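Local structure of putative SnoaL-like polyketide cyclase (3LZA) at residues R59-E62 and E66-F69; G85-R90 and G109-K114; E94-G97 and I102-I105. The protein is of unestablished function but probably binds a small hydrophobic molecule, perhaps as a polyketide-cyclase-like lyase. All blocks are in the same frame, centred on the assembly; numbering follows the deposited sequence. Where two conformers were deposited one is given.

Interaction 1 (R59-E62 and E66-F69); sequences RSHE and EFDF
The imidazole of His-61 overlaps one face of the Phe-67 ring, tilted against it by 36° with the two centroids 4.4 Å apart, an inclination that makes the pair neither a parallel stack nor an edge-to-face one. The contact belongs to the alpha-plus-beta fold of the SnoaL-like, NTF2-clan proteins, at the tight connection between helix 50-61 and strand 66-77: Phe-67 lies near the start of that strand. On the histidine, the CE1-NE2 side does the touching. His-61 CE1 lies 3.5 Å from Phe-67 CE2, and His-61 NE2 is 3.8 Å from Phe-67 CZ, so the outer end of the imidazole rests on the rim of the phenyl face and not on its centre. Torsions explain the meeting. Phe-67 extends its CG anti to the backbone N (chi1 -176°), sending the ring out from the strand toward the helix end. His-61 keeps CG beside its own N, which swings the imidazole across to meet it. Only about 86 Å² is buried, a modest surface contact between two partly exposed rings. It has company: the ring of His-23 meets the imidazole with the planes inclined at about 50°, while Thr-21 of helix 8-21 packs on Phe-67. Backbone bonds of Glu-66 to Arg-90 and of Asp-68 to His-88 fix the strand from which Phe-67 projects. On the face of the imidazole opposite Phe-67, the neighbouring Ser-60 places its CB 4.2 Å above the plane, over the ring centre.

Interaction 2 (G85-R90 and G109-K114); sequences GNYHLR and GVTTLK
The antiparallel hairpin of strands 80-93 and 102-115, part of the curved sheet of this SnoaL-like fold, supplies this contact at the hydrogen-bonded pair Gly-85 and Gly-109. Gly-109 N donates to Gly-85 O over 2.9 Å, and Gly-85 N returns a bond to Gly-109 O at 3.1 Å. From this pair the two segments run apart, their short axes at 101°, which shows how strongly the strands bend here. Tyr-87 bridges the bend. With CG beside its backbone N (chi1 -78°), it reaches past Gly-109 and brings its OH to 2.7 Å from Thr-111 OG1, which lies in the ring plane at the tyrosine's edge. A phenylalanine here would probably leave buried Thr-111 OG1 without one of its two polar partners and open a small gap beside Thr-111 CB. Phe-69 stacks on the tyrosine ring, and on the other face of the sheet Val-110 packs on Ile-84 of the second subunit. Thr-111 OG1 also hydrogen-bonds Asp-127 OD1, so the chemistry implies a chain of polar contacts, Tyr-87 to Thr-111 to Asp-127, across three neighbouring strands, with the buried Thr-111 OG1 meeting a partner on each of the two flanking strands.

Interaction 3 (E94-G97 and I102-I105); sequences EQFG and IIDI
Gln-95 NE2 bonds to Ser-60 O over 2.7 Å, tying to helix 50-61 the turn that presents the next residue, Phe-96, to Ile-103 and Ile-105. This turn sits in the connection of the hairpin formed by strands 80-93 and 102-115 in this SnoaL-like fold. Gln-95 and Phe-96 occupy its two central positions with phi and psi close to those of a type I beta turn, and Gly-97 N closes it on Glu-94 O at 3.2 Å. Gly-97 follows with positive phi, as the chain reverses toward the second strand. Across the contact itself everything is apolar. Ile-103 CD1 lies over one face of the Phe-96 ring, 4.1 Å from its centroid and 24° off the ring normal, a CH-pi contact displaced toward the rim; the two side chains meet at about a right angle. Ile-103 CG1 adds a second touch, 3.8 Å from Phe-96 CD2. With CG1 set between the backbone N and the carbonyl carbon (chi1 55°) and chi2 at 79°, CG1 and CD1 both face the ring. Two residues on, Ile-105 points to the same side of the strand. Its extended arm approaches the far part of the ring at a slant. Leu-89 of strand 80-93 and Leu-138 of helix 131-139 also pack on Phe-96, so the ring joins the hairpin end to the C-terminal helix in a small apolar cluster. On the same side of the ring plane as Ile-103 CD1 but outside the rim, the end methyl Ile-105 CD1 stands 4.0 Å from Phe-96 CE1.

Overall arrangement
Following the chain, interaction 1 closes first, drawing the end of helix 50-61 to the start of strand 66-77 over a three-residue connection. Interaction 2 then opens on strand 80-93 and closes on strand 102-115; between its two halves interaction 3 opens and closes, at the far end of the same hairpin. Interactions 1 and 2 are therefore in series, and 3 lies within 2. All three reach one sheet, in which strands 66-77, 80-93 and 102-115 are consecutive neighbours. Asp-104 ties interaction 3 to His-88 and Arg-90 of interaction 2, and helix 50-61, where interaction 1 begins, reaches the hairpin turn of interaction 3.

Interaction 1 (R59-E62 and E66-F69)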
loop_
_atom_site.group_PDB
_atom_site.type_symbol
_atom_site.label_atom_id
_atom_site.label_comp_id
_atom_site.label_asym_id
_atom_site.label_seq_id
_atom_site.Cartn_x
_atom_site.Cartn_y
_atom_site.Cartn_z
ATOM N N ARG A 59 8.809 -18.618 -14.787
ATOM C CA ARG A 59 8.351 -18.204 -16.123
ATOM C C ARG A 59 8.587 -16.683 -16.352
ATOM O O ARG A 59 9.027 -16.269 -17.434
ATOM C CB ARG A 59 6.848 -18.495 -16.290
ATOM C CG ARG A 59 6.497 -19.970 -16.385
ATOM C CD ARG A 59 5.024 -20.209 -16.813
ATOM N NE ARG A 59 4.024 -19.646 -15.894
ATOM C CZ ARG A 59 3.575 -20.266 -14.797
ATOM N NH1 ARG A 59 4.041 -21.462 -14.468
ATOM N NH2 ARG A 59 2.664 -19.694 -14.024
ATOM N N SER A 60 8.277 -15.895 -15.334
ATOM C CA SER A 60 8.322 -14.422 -15.410
ATOM C C SER A 60 9.720 -13.875 -15.541
ATOM O O SER A 60 9.958 -12.943 -16.318
ATOM C CB SER A 60 7.690 -13.784 -14.163
ATOM O OG SER A 60 6.345 -14.117 -14.022
ATOM N N HIS A 61 10.644 -14.460 -14.791
ATOM C CA HIS A 61 11.976 -13.911 -14.642
ATOM C C HIS A 61 13.058 -14.647 -15.409
ATOM O O HIS A 61 14.214 -14.278 -15.320
ATOM C CB HIS A 61 12.325 -13.815 -13.152
ATOM C CG HIS A 61 11.520 -12.782 -12.441
ATOM N ND1 HIS A 61 11.008 -12.965 -11.173
ATOM C CD2 HIS A 61 11.114 -11.554 -12.841
ATOM C CE1 HIS A 61 10.342 -11.876 -10.815
ATOM N NE2 HIS A 61 10.365 -11.018 -11.825
ATOM N N GLU A 62 12.688 -15.657 -16.192
ATOM C CA GLU A 62 13.661 -16.401 -16.999
ATOM C C GLU A 62 14.371 -15.418 -17.919
ATOM O O GLU A 62 13.712 -14.701 -18.679
ATOM C CB GLU A 62 12.958 -17.506 -17.811
ATOM C CG GLU A 62 13.833 -18.718 -18.165
ATOM C CD GLU A 62 14.597 -18.524 -19.449
ATOM O OE1 GLU A 62 14.300 -17.536 -20.157
ATOM O OE2 GLU A 62 15.484 -19.352 -19.755
ATOM N N GLU A 66 18.516 -7.788 -14.751
ATOM C CA GLU A 66 18.493 -7.044 -13.490
ATOM C C GLU A 66 17.083 -7.010 -12.941
ATOM O O GLU A 66 16.111 -6.864 -13.683
ATOM C CB GLU A 66 18.996 -5.610 -13.704
ATOM C CG GLU A 66 20.400 -5.521 -14.190
ATOM C CD GLU A 66 20.797 -4.106 -14.590
ATOM O OE1 GLU A 66 20.042 -3.130 -14.364
ATOM O OE2 GLU A 66 21.852 -3.978 -15.153
ATOM N N PHE A 67 16.965 -7.171 -11.626
ATOM C CA PHE A 67 15.675 -7.109 -10.927
ATOM C C PHE A 67 15.991 -6.688 -9.513
ATOM O O PHE A 67 16.755 -7.372 -8.823
ATOM C CB PHE A 67 14.980 -8.481 -10.884
ATOM C CG PHE A 67 13.632 -8.461 -10.261
ATOM C CD1 PHE A 67 12.738 -7.417 -10.505
ATOM C CD2 PHE A 67 13.214 -9.519 -9.480
ATOM C CE1 PHE A 67 11.446 -7.415 -9.907
ATOM C CE2 PHE A 67 11.954 -9.504 -8.860
ATOM C CZ PHE A 67 11.090 -8.457 -9.067
ATOM N N ASP A 68 15.481 -5.530 -9.104
ATOM C CA ASP A 68 15.695 -5.030 -7.736
ATOM C C ASP A 68 14.443 -4.323 -7.283
ATOM O O ASP A 68 13.661 -3.800 -8.099
ATOM C CB ASP A 68 16.859 -4.051 -7.698
ATOM C CG ASP A 68 18.205 -4.730 -7.884
ATOM O OD1 ASP A 68 18.772 -5.284 -6.893
ATOM O OD2 ASP A 68 18.688 -4.692 -9.018
ATOM N N PHE A 69 14.223 -4.353 -5.981
ATOM C CA PHE A 69 13.191 -3.555 -5.327
ATOM C C PHE A 69 13.924 -2.511 -4.501
ATOM O O PHE A 69 14.546 -2.793 -3.423
ATOM C CB PHE A 69 12.291 -4.458 -4.459
ATOM C CG PHE A 69 11.110 -3.757 -3.786
ATOM C CD1 PHE A 69 10.578 -2.555 -4.266
ATOM C CD2 PHE A 69 10.518 -4.346 -2.687
ATOM C CE1 PHE A 69 9.478 -1.930 -3.621
ATOM C CE2 PHE A 69 9.384 -3.734 -2.026
ATOM C CZ PHE A 69 8.866 -2.525 -2.524
#

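Interaction 2 (G85-R90 and G109-K114)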
loop_
_atom_site.group_PDB
_atom_site.type_symbol
_atom_site.label_atom_id
_atom_site.label_comp_id
_atom_site.label_asym_id
_atom_site.label_seq_id
_atom_site.Cartn_x
_atom_site.Cartn_y
_atom_site.Cartn_z
ATOM N N GLY A 85 8.366 1.791 -2.639
ATOM C CA GLY A 85 9.503 2.041 -3.486
ATOM C C GLY A 85 9.242 1.878 -4.965
ATOM O O GLY A 85 8.176 2.222 -5.468
ATOM N N ASN A 86 10.258 1.383 -5.660
ATOM C CA ASN A 86 10.133 1.060 -7.071
ATOM C C ASN A 86 10.903 -0.211 -7.429
ATOM O O ASN A 86 11.981 -0.520 -6.879
ATOM C CB ASN A 86 10.487 2.242 -7.978
ATOM C CG ASN A 86 11.951 2.450 -8.131
ATOM O OD1 ASN A 86 12.636 1.722 -8.899
ATOM N ND2 ASN A 86 12.467 3.463 -7.447
ATOM N N TYR A 87 10.315 -0.953 -8.342
ATOM C CA TYR A 87 10.938 -2.135 -8.874
ATOM C C TYR A 87 11.626 -1.783 -10.194
ATOM O O TYR A 87 10.983 -1.284 -11.127
ATOM C CB TYR A 87 9.842 -3.170 -9.127
ATOM C CG TYR A 87 9.362 -3.883 -7.884
ATOM C CD1 TYR A 87 8.329 -3.355 -7.102
ATOM C CD2 TYR A 87 9.898 -5.128 -7.517
ATOM C CE1 TYR A 87 7.879 -4.031 -5.971
ATOM C CE2 TYR A 87 9.444 -5.806 -6.363
ATOM C CZ TYR A 87 8.413 -5.259 -5.625
ATOM O OH TYR A 87 7.948 -5.932 -4.511
ATOM N N HIS A 88 12.924 -2.046 -10.317
ATOM C CA HIS A 88 13.541 -1.903 -11.638
ATOM C C HIS A 88 13.784 -3.287 -12.243
ATOM O O HIS A 88 14.146 -4.263 -11.556
ATOM C CB HIS A 88 14.814 -1.088 -11.555
ATOM C CG HIS A 88 15.634 -1.175 -12.790
ATOM N ND1 HIS A 88 16.559 -2.173 -12.994
ATOM C CD2 HIS A 88 15.579 -0.464 -13.939
ATOM C CE1 HIS A 88 17.089 -2.032 -14.196
ATOM N NE2 HIS A 88 16.517 -0.996 -14.778
ATOM N N LEU A 89 13.490 -3.410 -13.533
ATOM C CA LEU A 89 13.677 -4.642 -14.237
ATOM C C LEU A 89 14.373 -4.351 -15.582
ATOM O O LEU A 89 14.011 -3.399 -16.334
ATOM C CB LEU A 89 12.359 -5.404 -14.408
ATOM C CG LEU A 89 12.533 -6.805 -14.985
ATOM C CD1 LEU A 89 11.408 -7.738 -14.487
ATOM C CD2 LEU A 89 12.640 -6.814 -16.552
ATOM N N ARG A 90 15.415 -5.127 -15.871
ATOM C CA ARG A 90 16.072 -5.069 -17.187
ATOM C C ARG A 90 16.147 -6.448 -17.779
ATOM O O ARG A 90 16.612 -7.360 -17.128
ATOM C CB ARG A 90 17.464 -4.485 -17.090
ATOM C CG ARG A 90 18.160 -4.269 -18.466
ATOM C CD ARG A 90 19.576 -3.719 -18.313
ATOM N NE ARG A 90 20.200 -3.507 -19.626
ATOM C CZ ARG A 90 19.883 -2.540 -20.486
ATOM N NH1 ARG A 90 18.953 -1.633 -20.213
ATOM N NH2 ARG A 90 20.518 -2.466 -21.641
ATOM N N GLY A 109 5.817 1.015 -6.733
ATOM C CA GLY A 109 4.923 0.064 -6.194
ATOM C C GLY A 109 4.958 0.046 -4.674
ATOM O O GLY A 109 5.871 0.600 -4.031
ATOM N N VAL A 110 3.906 -0.517 -4.127
ATOM C CA VAL A 110 3.823 -0.814 -2.660
ATOM C C VAL A 110 3.593 -2.315 -2.475
ATOM O O VAL A 110 2.673 -2.850 -3.057
ATOM C CB VAL A 110 2.700 0.019 -1.977
ATOM C CG1 VAL A 110 2.562 -0.298 -0.509
ATOM C CG2 VAL A 110 3.035 1.520 -2.103
ATOM N N THR A 111 4.431 -2.957 -1.662
ATOM C CA THR A 111 4.339 -4.396 -1.358
ATOM C C THR A 111 4.105 -4.585 0.157
ATOM O O THR A 111 4.861 -4.031 0.984
ATOM C CB THR A 111 5.664 -5.135 -1.881
ATOM O OG1 THR A 111 5.683 -5.027 -3.309
ATOM C CG2 THR A 111 5.691 -6.614 -1.491
ATOM N N THR A 112 3.088 -5.370 0.548
ATOM C CA THR A 112 2.968 -5.837 1.935
ATOM C C THR A 112 3.268 -7.328 2.025
ATOM O O THR A 112 2.948 -8.083 1.106
ATOM C CB THR A 112 1.550 -5.537 2.556
ATOM O OG1 THR A 112 0.548 -6.349 1.940
ATOM C CG2 THR A 112 1.199 -4.047 2.332
ATOM N N LEU A 113 3.922 -7.720 3.118
ATOM C CA LEU A 113 4.182 -9.080 3.458
ATOM C C LEU A 113 3.621 -9.340 4.849
ATOM O O LEU A 113 3.870 -8.585 5.772
ATOM C CB LEU A 113 5.693 -9.375 3.372
ATOM C CG LEU A 113 6.397 -9.115 2.035
ATOM C CD1 LEU A 113 7.929 -9.261 2.185
ATOM C CD2 LEU A 113 5.905 -10.055 0.921
ATOM N N LYS A 114 2.829 -10.394 4.982
ATOM C CA LYS A 114 2.340 -10.821 6.261
ATOM C C LYS A 114 2.827 -12.230 6.537
ATOM O O LYS A 114 2.429 -13.176 5.839
ATOM C CB LYS A 114 0.804 -10.742 6.311
ATOM C CG LYS A 114 0.225 -11.245 7.649
ATOM C CD LYS A 114 -1.259 -11.002 7.752
ATOM C CE LYS A 114 -2.046 -11.791 6.743
ATOM N NZ LYS A 114 -3.522 -11.696 7.038
#

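Interaction 3 (E94-G97 and I102-I105)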
loop_
_atom_site.group_PDB
_atom_site.type_symbol
_atom_site.label_atom_id
_atom_site.label_comp_id
_atom_site.label_asym_id
_atom_site.label_seq_id
_atom_site.Cartn_x
_atom_site.Cartn_y
_atom_site.Cartn_z
ATOM N N GLU A 94 10.456 -9.706 -25.102
ATOM C CA GLU A 94 9.377 -10.529 -25.704
ATOM C C GLU A 94 8.105 -10.467 -24.878
ATOM O O GLU A 94 7.016 -10.206 -25.405
ATOM C CB GLU A 94 9.735 -12.015 -25.777
ATOM C CG GLU A 94 10.970 -12.377 -26.529
ATOM C CD GLU A 94 12.214 -12.355 -25.670
ATOM O OE1 GLU A 94 12.543 -13.387 -24.993
ATOM O OE2 GLU A 94 12.855 -11.293 -25.692
ATOM N N GLN A 95 8.256 -10.771 -23.583
ATOM C CA GLN A 95 7.108 -10.895 -22.686
ATOM C C GLN A 95 6.414 -9.573 -22.348
ATOM O O GLN A 95 5.313 -9.601 -21.776
ATOM C CB GLN A 95 7.499 -11.651 -21.408
ATOM C CG GLN A 95 8.320 -10.861 -20.361
ATOM C CD GLN A 95 9.084 -11.783 -19.385
ATOM O OE1 GLN A 95 9.075 -13.016 -19.542
ATOM N NE2 GLN A 95 9.775 -11.183 -18.398
ATOM N N PHE A 96 7.062 -8.449 -22.691
ATOM C CA PHE A 96 6.506 -7.093 -22.571
ATOM C C PHE A 96 6.092 -6.458 -23.893
ATOM O O PHE A 96 5.950 -5.241 -23.955
ATOM C CB PHE A 96 7.555 -6.168 -21.946
ATOM C CG PHE A 96 8.016 -6.620 -20.605
ATOM C CD1 PHE A 96 7.316 -6.268 -19.476
ATOM C CD2 PHE A 96 9.164 -7.413 -20.474
ATOM C CE1 PHE A 96 7.746 -6.702 -18.221
ATOM C CE2 PHE A 96 9.604 -7.858 -19.245
ATOM C CZ PHE A 96 8.906 -7.511 -18.100
ATOM N N GLY A 97 5.920 -7.267 -24.939
ATOM C CA GLY A 97 5.545 -6.785 -26.261
ATOM C C GLY A 97 6.666 -6.189 -27.103
ATOM O O GLY A 97 6.390 -5.508 -28.076
ATOM N N ILE A 102 16.157 -5.253 -25.359
ATOM C CA ILE A 102 16.336 -5.343 -23.940
ATOM C C ILE A 102 15.573 -4.136 -23.372
ATOM O O ILE A 102 15.910 -2.973 -23.664
ATOM C CB ILE A 102 17.829 -5.240 -23.550
ATOM C CG1 ILE A 102 18.643 -6.331 -24.259
ATOM C CG2 ILE A 102 17.985 -5.262 -21.991
ATOM C CD1 ILE A 102 18.295 -7.769 -23.691
ATOM N N ILE A 103 14.531 -4.404 -22.600
ATOM C CA ILE A 103 13.722 -3.329 -22.032
ATOM C C ILE A 103 14.287 -2.954 -20.685
ATOM O O ILE A 103 15.007 -3.738 -20.080
ATOM C CB ILE A 103 12.196 -3.632 -21.971
ATOM C CG1 ILE A 103 11.857 -4.906 -21.240
ATOM C CG2 ILE A 103 11.630 -3.743 -23.387
ATOM C CD1 ILE A 103 11.888 -4.796 -19.711
ATOM N N ASP A 104 13.980 -1.748 -20.243
ATOM C CA ASP A 104 14.438 -1.277 -18.934
ATOM C C ASP A 104 13.317 -0.424 -18.312
ATOM O O ASP A 104 12.936 0.615 -18.873
ATOM C CB ASP A 104 15.730 -0.445 -19.163
ATOM C CG ASP A 104 16.591 -0.287 -17.872
ATOM O OD1 ASP A 104 16.220 0.517 -16.991
ATOM O OD2 ASP A 104 17.677 -0.900 -17.760
ATOM N N ILE A 105 12.809 -0.826 -17.159
ATOM C CA ILE A 105 11.634 -0.166 -16.575
ATOM C C ILE A 105 11.829 0.043 -15.078
ATOM O O ILE A 105 12.587 -0.691 -14.438
ATOM C CB ILE A 105 10.325 -0.952 -16.830
ATOM C CG1 ILE A 105 10.462 -2.407 -16.362
ATOM C CG2 ILE A 105 9.916 -0.823 -18.306
ATOM C CD1 ILE A 105 9.288 -3.378 -16.706
#